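Local coordinates for protein-tyrosine-phosphatase (Shewanella sp., PDB 2Z72), which hydrolyses phosphotyrosine esters as a cold-active protein tyrosine phosphatase of the calcineurin-like phosphoesterase family, with two zinc ions bound, at residues K199-L204 with H276-N280; D9-V13 with N123-W127; L89-I95 with S312-L316; G19-A23 with T34-K38. One frame throughout, in Å; residues are numbered along the deposited sequence.

Contact 1. Residues K199-L204 with H276-N280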
loop_
_atom_site.group_PDB
_atom_site.type_symbol
_atom_site.label_atom_id
_atom_site.label_comp_id
_atom_site.label_asym_id
_atom_site.label_seq_id
_atom_site.Cartn_x
_atom_site.Cartn_y
_atom_site.Cartn_z
ATOM N N LYS A 199 -1.827 12.902 -5.624
ATOM C CA LYS A 199 -0.899 14.000 -5.883
ATOM C C LYS A 199 -0.651 14.728 -4.587
ATOM O O LYS A 199 -1.596 15.114 -3.906
ATOM C CB LYS A 199 -1.532 14.952 -6.914
ATOM C CG LYS A 199 -0.603 16.071 -7.386
ATOM C CD LYS A 199 -1.351 16.967 -8.447
ATOM C CE LYS A 199 -0.611 18.220 -8.803
ATOM N NZ LYS A 199 -1.516 19.002 -9.674
ATOM N N ILE A 200 0.600 14.854 -4.185
ATOM C CA ILE A 200 0.961 15.639 -3.028
ATOM C C ILE A 200 2.001 16.658 -3.499
ATOM O O ILE A 200 3.050 16.310 -4.021
ATOM C CB ILE A 200 1.536 14.802 -1.864
ATOM C CG1 ILE A 200 0.589 13.705 -1.435
ATOM C CG2 ILE A 200 1.939 15.713 -0.712
ATOM C CD1 ILE A 200 1.140 12.804 -0.332
ATOM N N ASN A 201 1.685 17.932 -3.333
ATOM C CA ASN A 201 2.596 19.013 -3.785
ATOM C C ASN A 201 2.806 18.800 -5.285
ATOM O O ASN A 201 1.818 18.683 -6.020
ATOM C CB ASN A 201 3.889 19.062 -2.964
ATOM C CG ASN A 201 3.632 19.123 -1.467
ATOM O OD1 ASN A 201 2.632 19.681 -1.006
ATOM N ND2 ASN A 201 4.628 18.601 -0.727
ATOM N N ASP A 202 4.048 18.788 -5.735
ATOM C CA ASP A 202 4.417 18.665 -7.125
ATOM C C ASP A 202 4.823 17.240 -7.482
ATOM O O ASP A 202 5.611 17.032 -8.396
ATOM C CB ASP A 202 5.519 19.672 -7.411
ATOM C CG ASP A 202 6.783 19.414 -6.625
ATOM O OD1 ASP A 202 7.885 19.830 -7.089
ATOM O OD2 ASP A 202 6.733 18.810 -5.543
ATOM N N VAL A 203 4.228 16.232 -6.800
ATOM C CA VAL A 203 4.602 14.837 -7.013
ATOM C C VAL A 203 3.345 13.991 -7.169
ATOM O O VAL A 203 2.383 14.127 -6.394
ATOM C CB VAL A 203 5.459 14.314 -5.846
ATOM C CG1 VAL A 203 5.905 12.890 -6.106
ATOM C CG2 VAL A 203 6.642 15.227 -5.585
ATOM N N LEU A 204 3.354 13.117 -8.153
ATOM C CA LEU A 204 2.277 12.127 -8.387
ATOM C C LEU A 204 2.747 10.761 -7.916
ATOM O O LEU A 204 3.892 10.399 -8.191
ATOM C CB LEU A 204 1.917 12.093 -9.863
ATOM C CG LEU A 204 0.520 11.548 -10.245
ATOM C CD1 LEU A 204 -0.573 12.503 -9.818
ATOM C CD2 LEU A 204 0.465 11.333 -11.753
ATOM N N HIS A 276 1.153 17.026 -18.076
ATOM C CA HIS A 276 -0.278 16.803 -18.033
ATOM C C HIS A 276 -0.829 16.946 -16.614
ATOM O O HIS A 276 -1.928 17.426 -16.442
ATOM C CB HIS A 276 -0.559 15.347 -18.529
ATOM C CG HIS A 276 -2.014 15.045 -18.620
ATOM N ND1 HIS A 276 -2.865 14.344 -17.790
ATOM C CD2 HIS A 276 -2.810 15.537 -19.576
ATOM C CE1 HIS A 276 -4.102 14.369 -18.230
ATOM N NE2 HIS A 276 -4.066 15.082 -19.330
ATOM N N PHE A 277 -0.073 16.475 -15.618
ATOM C CA PHE A 277 -0.491 16.521 -14.224
ATOM C C PHE A 277 0.072 17.719 -13.458
ATOM O O PHE A 277 -0.202 17.881 -12.287
ATOM C CB PHE A 277 -0.059 15.262 -13.502
ATOM C CG PHE A 277 -0.771 14.004 -13.973
ATOM C CD1 PHE A 277 -0.209 13.156 -14.909
ATOM C CD2 PHE A 277 -2.025 13.663 -13.420
ATOM C CE1 PHE A 277 -0.826 11.982 -15.322
ATOM C CE2 PHE A 277 -2.606 12.509 -13.839
ATOM C CZ PHE A 277 -2.033 11.632 -14.755
ATOM N N ASN A 278 0.880 18.561 -14.125
ATOM C CA ASN A 278 1.543 19.675 -13.485
ATOM C C ASN A 278 2.320 19.257 -12.243
ATOM O O ASN A 278 2.196 19.814 -11.158
ATOM C CB ASN A 278 0.537 20.770 -13.106
ATOM C CG ASN A 278 1.088 22.096 -12.708
ATOM O OD1 ASN A 278 0.474 22.783 -11.840
ATOM N ND2 ASN A 278 2.198 22.547 -13.275
ATOM N N VAL A 279 3.155 18.224 -12.464
ATOM C CA VAL A 279 4.064 17.724 -11.443
ATOM C C VAL A 279 5.482 17.778 -11.955
ATOM O O VAL A 279 5.739 17.783 -13.141
ATOM C CB VAL A 279 3.656 16.314 -10.964
ATOM C CG1 VAL A 279 2.302 16.393 -10.275
ATOM C CG2 VAL A 279 3.674 15.332 -12.099
ATOM N N ASN A 280 6.416 17.694 -11.006
ATOM C CA ASN A 280 7.801 17.587 -11.323
ATOM C C ASN A 280 8.388 16.197 -11.177
ATOM O O ASN A 280 9.514 15.930 -11.623
ATOM C CB ASN A 280 8.595 18.554 -10.431
ATOM C CG ASN A 280 8.312 19.987 -10.786
ATOM O OD1 ASN A 280 8.308 20.317 -11.973
ATOM N ND2 ASN A 280 8.067 20.802 -9.793
HETATM O O HOH W 1 -2.737 17.703 -11.449
#
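Leu204 sets its CD2 methyl squarely over one face of the Phe277 ring, a CH-pi contact with CD2 3.5 Å from the ring centroid and 6° off the normal. The side chain of His276 comes over the opposite face. A second pair of flat groups, the Asp202 carboxylate and the Asn280 amide, has planes 85° apart. Asn280 ND2 gives a nearly straight bond of 2.9 Å to the anti lone pair of Asp202 OD1, which lies in the amide plane. Asn280 N adds a backbone bond to Asp202 O (2.8 Å). CG of Asp202 stands between its own backbone N and carbonyl carbon (chi1 63°), which keeps carboxylate and carbonyl close enough for Asn280 to bind both. Between the two ends, Val279 CG1 packs against the extended chain of Lys199, 3.7 Å from CE. NZ of Lys199 reaches Phe277 O at 3.1 Å, nearly along the C=O axis, and water 1 bridges the same two atoms. A Schellman motif at Asn278 follows the helix, and the partial negative charge of carbonyls at a helix C-terminal end would probably add to the attraction for NZ. The type II' turn from Ile200 to Val203 joins strands 197-200 and 203-206. Strand 203-206 pairs on its far side with strand 281-284, and Leu221 of helix 221-231 touches both Lys199 and Phe277.

Contact 2. Residues D9-V13 with N123-W127; sequences DGPYV and NEVLW
Asn123 and Trp127, one helical turn apart, both reach across to the strand at 9-13, and the close packing is at Trp127. Its indole N-H points at Pro11 O, NE1 to O 2.9 Å, near the ring plane. Pro11, after a cis peptide bond, also brings CD to 3.5 Å from NE1, and Val13 CG2 lies 3.6 Å from Trp127 CZ2. A leucine here has no N-H for Pro11 O, which would probably be left to water 4, and a gap is likely beside Val13. Asn123 supplies the other grip: ND2 binds Asp9 OD2 at 2.9 Å, with that oxygen in the amide plane, while OD1 takes a bond from Tyr181. Asp9 CG lies anti to the backbone N (chi1 -180°), carrying the carboxylate out to Asn123 and to the Tyr12 hydroxyl, which donates to OD1 (2.6 Å). By contrast, the Glu124 side is watery: water 2 sits among Asp9 OD2, Glu124 OE1 and Asn123 N, and water 3 accepts from Gly10 N. Asp9 OD2 and Glu124 OE1, 5.0 Å apart, are like charges whose repulsion water 2 and Arg165, in a long, weak pair with Asp9, would probably ease. Water 4 lies apart, between Pro11 O and Asn123 OD1. Outer strand 8-14 of the N-terminal sheet docks in this way on helix 122-138 of the calcineurin-like phosphoesterase region, the axes of 9-13 and 123-127 approaching to 8.8 Å. Helix 166-172 covers Asp9 and Tyr12; helix 186-192 touches Val13 and Trp127.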
loop_
_atom_site.group_PDB
_atom_site.type_symbol
_atom_site.label_atom_id
_atom_site.label_comp_id
_atom_site.label_asym_id
_atom_site.label_seq_id
_atom_site.Cartn_x
_atom_site.Cartn_y
_atom_site.Cartn_z
ATOM N N ASP A 9 -1.652 -17.117 12.683
ATOM C CA ASP A 9 -2.006 -16.148 11.639
ATOM C C ASP A 9 -3.295 -15.442 12.038
ATOM O O ASP A 9 -4.183 -16.048 12.634
ATOM C CB ASP A 9 -2.178 -16.843 10.321
ATOM C CG ASP A 9 -2.546 -15.950 9.148
ATOM O OD1 ASP A 9 -3.293 -16.463 8.299
ATOM O OD2 ASP A 9 -2.074 -14.793 9.108
ATOM N N GLY A 10 -3.409 -14.206 11.663
ATOM C CA GLY A 10 -4.609 -13.409 11.926
ATOM C C GLY A 10 -4.338 -12.165 12.700
ATOM O O GLY A 10 -3.182 -11.766 12.891
ATOM N N PRO A 11 -5.380 -11.491 13.190
ATOM C CA PRO A 11 -6.757 -11.913 13.061
ATOM C C PRO A 11 -7.388 -11.525 11.735
ATOM O O PRO A 11 -6.927 -10.607 11.042
ATOM C CB PRO A 11 -7.401 -11.104 14.192
ATOM C CG PRO A 11 -6.621 -9.825 14.269
ATOM C CD PRO A 11 -5.198 -10.264 13.991
ATOM N N TYR A 12 -8.436 -12.262 11.385
ATOM C CA TYR A 12 -9.351 -11.930 10.308
ATOM C C TYR A 12 -10.637 -11.444 10.996
ATOM O O TYR A 12 -11.287 -12.207 11.692
ATOM C CB TYR A 12 -9.623 -13.160 9.461
ATOM C CG TYR A 12 -8.383 -13.695 8.774
ATOM C CD1 TYR A 12 -7.550 -14.638 9.369
ATOM C CD2 TYR A 12 -7.992 -13.223 7.520
ATOM C CE1 TYR A 12 -6.425 -15.123 8.723
ATOM C CE2 TYR A 12 -6.889 -13.692 6.907
ATOM C CZ TYR A 12 -6.082 -14.621 7.501
ATOM O OH TYR A 12 -4.964 -15.054 6.809
ATOM N N VAL A 13 -10.960 -10.151 10.836
ATOM C CA VAL A 13 -12.033 -9.526 11.572
ATOM C C VAL A 13 -13.216 -9.250 10.664
ATOM O O VAL A 13 -13.076 -8.691 9.594
ATOM C CB VAL A 13 -11.544 -8.215 12.255
ATOM C CG1 VAL A 13 -12.704 -7.484 12.891
ATOM C CG2 VAL A 13 -10.447 -8.477 13.259
ATOM N N ASN A 123 -0.734 -10.380 7.307
ATOM C CA ASN A 123 -1.593 -9.767 8.282
ATOM C C ASN A 123 -0.851 -8.896 9.259
ATOM O O ASN A 123 -1.426 -7.893 9.742
ATOM C CB ASN A 123 -2.466 -10.804 8.981
ATOM C CG ASN A 123 -3.518 -11.343 8.042
ATOM O OD1 ASN A 123 -4.254 -10.577 7.430
ATOM N ND2 ASN A 123 -3.606 -12.680 7.902
ATOM N N GLU A 124 0.373 -9.211 9.604
ATOM C CA GLU A 124 1.207 -8.353 10.423
ATOM C C GLU A 124 1.357 -6.995 9.732
ATOM O O GLU A 124 1.239 -5.969 10.379
ATOM C CB GLU A 124 2.562 -8.980 10.694
ATOM C CG GLU A 124 2.507 -10.236 11.586
ATOM C CD GLU A 124 1.966 -11.490 10.989
ATOM O OE1 GLU A 124 1.789 -11.642 9.769
ATOM O OE2 GLU A 124 1.667 -12.408 11.835
ATOM N N VAL A 125 1.669 -6.992 8.449
ATOM C CA VAL A 125 1.777 -5.737 7.722
ATOM C C VAL A 125 0.477 -5.007 7.703
ATOM O O VAL A 125 0.421 -3.772 7.954
ATOM C CB VAL A 125 2.323 -5.935 6.297
ATOM C CG1 VAL A 125 2.411 -4.565 5.618
ATOM C CG2 VAL A 125 3.692 -6.589 6.315
ATOM N N LEU A 126 -0.629 -5.693 7.394
ATOM C CA LEU A 126 -1.909 -5.012 7.290
ATOM C C LEU A 126 -2.306 -4.349 8.580
ATOM O O LEU A 126 -2.688 -3.163 8.619
ATOM C CB LEU A 126 -2.974 -6.022 6.817
ATOM C CG LEU A 126 -2.891 -6.476 5.355
ATOM C CD1 LEU A 126 -3.777 -7.676 5.144
ATOM C CD2 LEU A 126 -3.315 -5.382 4.377
ATOM N N TRP A 127 -2.239 -5.092 9.692
ATOM C CA TRP A 127 -2.681 -4.509 10.959
ATOM C C TRP A 127 -1.726 -3.423 11.434
ATOM O O TRP A 127 -2.171 -2.490 12.113
ATOM C CB TRP A 127 -2.914 -5.590 12.029
ATOM C CG TRP A 127 -4.127 -6.408 11.762
ATOM C CD1 TRP A 127 -4.221 -7.708 11.413
ATOM C CD2 TRP A 127 -5.480 -5.903 11.825
ATOM N NE1 TRP A 127 -5.527 -8.056 11.260
ATOM C CE2 TRP A 127 -6.329 -6.981 11.509
ATOM C CE3 TRP A 127 -6.071 -4.662 12.135
ATOM C CZ2 TRP A 127 -7.710 -6.853 11.476
ATOM C CZ3 TRP A 127 -7.440 -4.540 12.099
ATOM C CH2 TRP A 127 -8.252 -5.621 11.777
HETATM O O HOH W 2 0.081 -13.185 8.310
HETATM O O HOH W 3 -1.067 -12.470 11.306
HETATM O O HOH W 4 -6.849 -9.792 8.333
#

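Contact 3. Residues L89-I95 with S312-L316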
loop_
_atom_site.group_PDB
_atom_site.type_symbol
_atom_site.label_atom_id
_atom_site.label_comp_id
_atom_site.label_asym_id
_atom_site.label_seq_id
_atom_site.Cartn_x
_atom_site.Cartn_y
_atom_site.Cartn_z
ATOM N N LEU A 89 13.110 -1.059 8.727
ATOM C CA LEU A 89 13.368 0.120 7.933
ATOM C C LEU A 89 12.784 1.356 8.612
ATOM O O LEU A 89 13.434 2.415 8.699
ATOM C CB LEU A 89 12.754 -0.083 6.533
ATOM C CG LEU A 89 12.751 1.212 5.670
ATOM C CD1 LEU A 89 14.148 1.744 5.424
ATOM C CD2 LEU A 89 12.030 0.885 4.345
ATOM N N LEU A 90 11.547 1.267 9.082
ATOM C CA LEU A 90 10.900 2.441 9.675
ATOM C C LEU A 90 11.541 2.821 10.979
ATOM O O LEU A 90 11.617 3.984 11.352
ATOM C CB LEU A 90 9.396 2.195 9.826
ATOM C CG LEU A 90 8.631 1.994 8.517
ATOM C CD1 LEU A 90 7.170 1.721 8.826
ATOM C CD2 LEU A 90 8.800 3.165 7.541
ATOM N N LYS A 91 12.026 1.826 11.760
ATOM C CA LYS A 91 12.743 2.118 12.974
ATOM C C LYS A 91 14.055 2.823 12.662
ATOM O O LYS A 91 14.426 3.826 13.309
ATOM C CB LYS A 91 13.039 0.840 13.786
ATOM C CG LYS A 91 11.855 0.215 14.518
ATOM C CD LYS A 91 12.172 -1.237 14.962
ATOM C CE LYS A 91 13.340 -1.235 15.965
ATOM N NZ LYS A 91 13.670 -2.637 16.438
ATOM N N LYS A 92 14.811 2.246 11.687
ATOM C CA LYS A 92 16.131 2.822 11.403
ATOM C C LYS A 92 16.019 4.227 10.850
ATOM O O LYS A 92 16.923 5.036 11.110
ATOM C CB LYS A 92 16.825 1.925 10.397
ATOM C CG LYS A 92 17.317 0.598 10.983
ATOM C CD LYS A 92 18.569 0.770 11.769
ATOM C CE LYS A 92 18.996 -0.536 12.443
ATOM N NZ LYS A 92 20.201 -0.319 13.253
ATOM N N GLN A 93 14.959 4.512 10.122
ATOM C CA GLN A 93 14.744 5.832 9.501
ATOM C C GLN A 93 13.950 6.742 10.434
ATOM O O GLN A 93 13.614 7.887 10.066
ATOM C CB GLN A 93 14.115 5.693 8.129
ATOM C CG GLN A 93 15.078 5.209 7.073
ATOM C CD GLN A 93 16.154 6.212 6.783
ATOM O OE1 GLN A 93 15.899 7.401 6.863
ATOM N NE2 GLN A 93 17.301 5.736 6.389
ATOM N N LYS A 94 13.593 6.305 11.661
ATOM C CA LYS A 94 12.969 7.149 12.694
ATOM C C LYS A 94 11.591 7.635 12.277
ATOM O O LYS A 94 11.107 8.689 12.698
ATOM C CB LYS A 94 13.870 8.328 13.082
ATOM C CG LYS A 94 15.253 7.858 13.562
ATOM C CD LYS A 94 16.164 9.047 13.790
ATOM C CE LYS A 94 17.399 8.729 14.620
ATOM N NZ LYS A 94 18.038 7.408 14.410
ATOM N N ILE A 95 10.911 6.799 11.472
ATOM C CA ILE A 95 9.542 7.053 11.084
ATOM C C ILE A 95 8.608 6.623 12.209
ATOM O O ILE A 95 7.539 7.207 12.400
ATOM C CB ILE A 95 9.210 6.403 9.747
ATOM C CG1 ILE A 95 10.237 6.686 8.653
ATOM C CG2 ILE A 95 7.800 6.818 9.289
ATOM C CD1 ILE A 95 10.457 8.161 8.378
ATOM N N SER A 312 16.065 -6.520 3.039
ATOM C CA SER A 312 16.304 -5.092 3.291
ATOM C C SER A 312 15.307 -4.285 2.469
ATOM O O SER A 312 14.661 -4.815 1.584
ATOM C CB SER A 312 17.705 -4.679 2.924
ATOM O OG SER A 312 17.915 -4.840 1.543
ATOM N N GLY A 313 15.242 -2.988 2.753
ATOM C CA GLY A 313 14.495 -2.059 1.950
ATOM C C GLY A 313 14.963 -0.663 2.255
ATOM O O GLY A 313 15.770 -0.425 3.132
ATOM N N GLU A 314 14.465 0.338 1.581
ATOM C CA GLU A 314 14.738 1.703 1.534
ATOM C C GLU A 314 13.456 2.493 1.332
ATOM O O GLU A 314 12.412 1.988 0.889
ATOM C CB GLU A 314 15.729 2.068 0.392
ATOM C CG GLU A 314 17.020 1.253 0.535
ATOM C CD GLU A 314 18.140 1.771 -0.371
ATOM O OE1 GLU A 314 19.280 1.251 -0.216
ATOM O OE2 GLU A 314 17.870 2.604 -1.271
ATOM N N LEU A 315 13.574 3.777 1.644
ATOM C CA LEU A 315 12.465 4.724 1.427
ATOM C C LEU A 315 12.986 5.965 0.765
ATOM O O LEU A 315 14.195 6.235 0.660
ATOM C CB LEU A 315 11.729 4.959 2.735
ATOM C CG LEU A 315 12.532 5.428 3.956
ATOM C CD1 LEU A 315 12.915 6.898 3.897
ATOM C CD2 LEU A 315 11.691 5.167 5.214
ATOM N N LEU A 316 12.035 6.799 0.338
ATOM C CA LEU A 316 12.260 8.111 -0.215
ATOM C C LEU A 316 11.695 9.145 0.742
ATOM O O LEU A 316 10.553 9.010 1.188
ATOM C CB LEU A 316 11.553 8.220 -1.577
ATOM C CG LEU A 316 11.514 9.610 -2.214
ATOM C CD1 LEU A 316 12.932 10.048 -2.620
ATOM C CD2 LEU A 316 10.589 9.610 -3.405
#
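Leu315 pushes its CD2 methyl into a pocket walled by Leu89, Leu90, Gln93 and Ile95. Its CG lies between the backbone N and the carbonyl carbon (chi1 55°); with CB already directed at the helix, this turns the branch so that CD2 enters the pocket. CD2 is 3.8 Å from Gln93 CB and 4.0 Å from Ile95 CG1, and Leu89 CG and Leu90 CD2 complete the ring of carbons. Leu89 swings CG to the side of its own carbonyl carbon (chi1 170°), and its two methyls divide the work: CD1 lies 3.5 Å from Gly313 O, CD2 3.6 Å from Glu314 O. Hydrocarbon thus meets backbone where the chain enters strand 315-319. That strand runs antiparallel to strand 72-76, which a beta-alpha-beta crossover through helix 83-92 joins to the parallel strand 108-111; the contact packs this helix on its own sheet, as expected where a crossover helix flanks the central sheet of a calcineurin-like phosphoesterase. A Schellman motif ends the helix at Lys94 and turns the chain, so that Ile95 comes back to the sheet beside Leu90; both side chains also touch Met109. Gln93 bends at chi2 (-67°): its CB and CG line the Leu315 pocket, while NE2 turns off to bind Leu327 O and Thr331 O. Glu314 points away from the helix, its carboxylate forming a salt bridge with Arg325 and accepting a bond from Val292 N.

Contact 4. Residues G19-A23 with T34-K38; sequences GQSTA and TSIEK
Ile36 is gripped twice by the facing segment 19-23: its N donates to Ser21 O at 2.9 Å, and its CD1 methyl lies 3.6 Å from Ser21 CB and 4.0 Å from Ala23 CB. Ile36 CG1 stands beside the backbone N (chi1 -64°), and with chi2 near anti the chain runs on extended, over Ser21, to bring CD1 to these two neighbours. Ala23 and Thr34 form an antiparallel hydrogen-bonded pair, Ala23 N to Thr34 O 2.9 Å and Thr34 N to Ala23 O 2.8 Å. Thr22 and Ser35 form the adjacent non-hydrogen-bonded pair, before the Ile36 N to Ser21 O bond; here Thr22 CA makes a CA-H...O contact with Thr34 O. Further out, Thr34 OG1, which leans over Ala23 CB at 3.5 Å, is bound by Trp25 NE1, and Ser21 OG is tied to Thr15 OG1. An alanine in place of Ile36 would keep the backbone bond but is likely to open a gap between Ser21, Ala23 and Val13. The pairing closes the open end of the beta hairpin of strands 22-27 and 30-35. Strand 22-27 is the middle of three antiparallel strands, with strand 8-14 on its other side, whose Val13 touches Ser21, Ala23 and Ile36.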
loop_
_atom_site.group_PDB
_atom_site.type_symbol
_atom_site.label_atom_id
_atom_site.label_comp_id
_atom_site.label_asym_id
_atom_site.label_seq_id
_atom_site.Cartn_x
_atom_site.Cartn_y
_atom_site.Cartn_z
ATOM N N GLY A 19 -23.457 -3.450 15.484
ATOM C CA GLY A 19 -23.143 -4.616 16.320
ATOM C C GLY A 19 -21.664 -4.918 16.383
ATOM O O GLY A 19 -20.795 -4.355 15.685
ATOM N N GLN A 20 -21.332 -5.858 17.269
ATOM C CA GLN A 20 -19.919 -6.123 17.512
ATOM C C GLN A 20 -19.252 -6.920 16.384
ATOM O O GLN A 20 -19.869 -7.748 15.738
ATOM C CB GLN A 20 -19.655 -6.844 18.820
ATOM C CG GLN A 20 -20.706 -7.785 19.309
ATOM C CD GLN A 20 -20.149 -8.606 20.458
ATOM O OE1 GLN A 20 -19.303 -8.175 21.238
ATOM N NE2 GLN A 20 -20.591 -9.829 20.504
ATOM N N SER A 21 -17.970 -6.655 16.219
ATOM C CA SER A 21 -17.133 -7.412 15.320
ATOM C C SER A 21 -16.718 -8.734 15.953
ATOM O O SER A 21 -16.826 -8.949 17.152
ATOM C CB SER A 21 -15.926 -6.540 14.952
ATOM O OG SER A 21 -16.303 -5.413 14.127
ATOM N N THR A 22 -16.210 -9.642 15.092
ATOM C CA THR A 22 -15.749 -10.949 15.448
ATOM C C THR A 22 -14.371 -11.172 14.850
ATOM O O THR A 22 -14.149 -10.745 13.701
ATOM C CB THR A 22 -16.710 -12.003 14.892
ATOM O OG1 THR A 22 -18.036 -11.806 15.412
ATOM C CG2 THR A 22 -16.252 -13.439 15.250
ATOM N N ALA A 23 -13.478 -11.765 15.580
ATOM C CA ALA A 23 -12.137 -12.036 15.124
ATOM C C ALA A 23 -11.883 -13.547 15.034
ATOM O O ALA A 23 -12.167 -14.293 15.993
ATOM C CB ALA A 23 -11.116 -11.390 16.046
ATOM N N THR A 34 -13.240 -15.071 18.486
ATOM C CA THR A 34 -13.527 -14.228 19.598
ATOM C C THR A 34 -14.515 -13.117 19.192
ATOM O O THR A 34 -14.592 -12.706 18.052
ATOM C CB THR A 34 -12.283 -13.600 20.218
ATOM O OG1 THR A 34 -11.642 -12.764 19.226
ATOM C CG2 THR A 34 -11.302 -14.680 20.679
ATOM N N SER A 35 -15.287 -12.716 20.198
ATOM C CA SER A 35 -16.213 -11.609 20.088
ATOM C C SER A 35 -15.509 -10.335 20.538
ATOM O O SER A 35 -14.945 -10.344 21.638
ATOM C CB SER A 35 -17.446 -11.840 20.950
ATOM O OG SER A 35 -18.121 -13.017 20.539
ATOM N N ILE A 36 -15.510 -9.289 19.718
ATOM C CA ILE A 36 -14.750 -8.105 20.080
ATOM C C ILE A 36 -15.558 -7.147 20.954
ATOM O O ILE A 36 -16.672 -6.771 20.543
ATOM C CB ILE A 36 -14.256 -7.393 18.809
ATOM C CG1 ILE A 36 -13.270 -8.284 18.028
ATOM C CG2 ILE A 36 -13.658 -6.021 19.090
ATOM C CD1 ILE A 36 -13.077 -7.978 16.588
ATOM N N GLU A 37 -14.981 -6.825 22.115
ATOM C CA GLU A 37 -15.549 -5.988 23.158
ATOM C C GLU A 37 -14.853 -4.610 23.094
ATOM O O GLU A 37 -13.576 -4.521 23.087
ATOM C CB GLU A 37 -15.411 -6.570 24.561
ATOM C CG GLU A 37 -15.398 -8.070 24.773
ATOM C CD GLU A 37 -16.808 -8.549 25.010
ATOM O OE1 GLU A 37 -17.055 -9.748 25.189
ATOM O OE2 GLU A 37 -17.624 -7.581 24.948
ATOM N N LYS A 38 -15.669 -3.557 23.009
ATOM C CA LYS A 38 -15.203 -2.179 23.153
ATOM C C LYS A 38 -14.144 -1.876 22.123
ATOM O O LYS A 38 -13.168 -1.133 22.380
ATOM C CB LYS A 38 -14.667 -1.962 24.558
ATOM C CG LYS A 38 -15.633 -2.270 25.694
ATOM C CD LYS A 38 -15.112 -1.958 27.085
ATOM C CE LYS A 38 -16.168 -1.581 28.107
ATOM N NZ LYS A 38 -15.668 -1.053 29.421
#

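From the N terminus, contact 2 opens first at 9-13. Contact 4 then opens and closes inside its loop, pairing 19-23 with 34-38 across the short hairpin. The two touch through Val13, so side-chain packing runs unbroken from the hairpin through strand 8-14 to helix 122-138. Contact 3 opens at 89-95 before contact 2 closes at 123-127, and these two loops cross; contact 2 ties the N-terminal sheet to helix 122-138, contact 3 the crossover helix 83-92 to strand 315-319. Contact 1 runs its whole course, from 199-204 to 276-280, inside the loop that contact 3 closes at 312-316. It joins a beta turn to a helix end, on the opposite side of the chain's centre from contacts 2 and 4.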